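Probable secreted solute-binding lipoprotein (Streptomyces coelicolor, PDB 3I3V) probably acts as the secreted solute-binding component of a membrane transporter, with the two-lobed fold of periplasmic-type binding proteins. Local coordinates at residues 200-203 / 204-207. Sequence-based numbering, arbitrary orientation.
Sequences FGVR and GARL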
loop_
_atom_site.group_PDB
_atom_site.type_symbol
_atom_site.label_atom_id
_atom_site.label_comp_id
_atom_site.label_asym_id
_atom_site.label_seq_id
_atom_site.Cartn_x
_atom_site.Cartn_y
_atom_site.Cartn_z
ATOM N N PHE C 200 68.399 3.403 -23.325
ATOM C CA PHE C 200 68.855 3.295 -21.946
ATOM C C PHE C 200 69.632 4.529 -21.489
ATOM O O PHE C 200 70.344 4.493 -20.483
ATOM C CB PHE C 200 69.699 2.026 -21.798
ATOM C CG PHE C 200 68.903 0.763 -21.949
ATOM C CD1 PHE C 200 68.278 0.180 -20.846
ATOM C CD2 PHE C 200 68.706 0.200 -23.205
ATOM C CE1 PHE C 200 67.469 -0.939 -20.995
ATOM C CE2 PHE C 200 67.901 -0.915 -23.365
ATOM C CZ PHE C 200 67.278 -1.487 -22.255
ATOM N N GLY C 201 69.473 5.624 -22.225
ATOM C CA GLY C 201 70.162 6.853 -21.888
ATOM C C GLY C 201 69.345 7.769 -20.997
ATOM O O GLY C 201 69.909 8.645 -20.344
ATOM N N VAL C 202 68.025 7.590 -20.977
ATOM C CA VAL C 202 67.161 8.409 -20.136
ATOM C C VAL C 202 67.680 8.286 -18.709
ATOM O O VAL C 202 68.047 7.199 -18.268
ATOM C CB VAL C 202 65.690 7.946 -20.213
ATOM C CG1 VAL C 202 65.167 8.148 -21.629
ATOM C CG2 VAL C 202 65.573 6.484 -19.821
ATOM N N ARG C 203 67.714 9.409 -17.998
ATOM C CA ARG C 203 68.231 9.459 -16.635
ATOM C C ARG C 203 67.811 8.313 -15.720
ATOM O O ARG C 203 68.610 7.839 -14.919
ATOM C CB ARG C 203 67.878 10.808 -15.996
ATOM C CG ARG C 203 68.718 11.989 -16.519
ATOM C CD ARG C 203 68.697 12.092 -18.057
ATOM N NE ARG C 203 67.333 12.070 -18.584
ATOM C CZ ARG C 203 67.017 12.054 -19.877
ATOM N NH1 ARG C 203 67.970 12.060 -20.804
ATOM N NH2 ARG C 203 65.741 12.026 -20.242
ATOM N N GLY C 204 66.566 7.868 -15.846
ATOM C CA GLY C 204 66.077 6.780 -15.017
ATOM C C GLY C 204 66.804 5.470 -15.265
ATOM O O GLY C 204 67.157 4.764 -14.319
ATOM N N ALA C 205 67.021 5.135 -16.533
ATOM C CA ALA C 205 67.724 3.906 -16.886
ATOM C C ALA C 205 69.200 4.003 -16.511
ATOM O O ALA C 205 69.831 3.008 -16.168
ATOM C CB ALA C 205 67.591 3.636 -18.377
ATOM N N ARG C 206 69.743 5.213 -16.587
ATOM C CA ARG C 206 71.146 5.448 -16.266
ATOM C C ARG C 206 71.346 5.201 -14.775
ATOM O O ARG C 206 72.272 4.503 -14.364
ATOM C CB ARG C 206 71.525 6.887 -16.639
ATOM C CG ARG C 206 73.022 7.163 -16.745
ATOM C CD ARG C 206 73.564 7.882 -15.514
ATOM N NE ARG C 206 74.589 8.861 -15.881
ATOM C CZ ARG C 206 75.195 9.682 -15.026
ATOM N NH1 ARG C 206 74.889 9.651 -13.732
ATOM N NH2 ARG C 206 76.105 10.547 -15.469
ATOM N N LEU C 207 70.453 5.764 -13.972
ATOM C CA LEU C 207 70.513 5.598 -12.527
ATOM C C LEU C 207 70.361 4.120 -12.157
ATOM O O LEU C 207 71.161 3.577 -11.385
ATOM C CB LEU C 207 69.414 6.435 -11.860
ATOM C CG LEU C 207 69.686 7.947 -11.884
ATOM C CD1 LEU C 207 68.484 8.722 -11.346
ATOM C CD2 LEU C 207 70.930 8.244 -11.051
#
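V202 meets A205 and R206 at the N-terminus of helix 203-217, where V202 is the N-cap residue and the loop after helix 188-197 turns into the new helix. Backbone bonds start the helix. R206 N donates to V202 O at 3.1 Å, and L207 N reaches R203 O at 2.9 Å with an N-H...O angle of 162°. These are the first i to i+4 bonds of the helix; A205 N adds a weak, bent bond to V202 O.

Apolar packing is centred on the A205 methyl. V202 CG2 lies 3.8 Å from A205 CB, while A205 CB sits obliquely to the F200 ring, 4.3 Å from F200 CD1. The buried F200 ring also packs edge-to-face with Y195 of helix 188-197 and touches L390 of helix 383-392, joining the helix start to both.

The arginines part ways. R206 leads away from the loop, and its NH1 forms a salt bridge with E210, one turn further along. The R203 chain, bent at chi2 (53°) and chi3 (51°), folds back over the loop, where one guanidinium face passes over V202 CB at its NH2 end, with R203 NH2 4.1 Å from V202 CB.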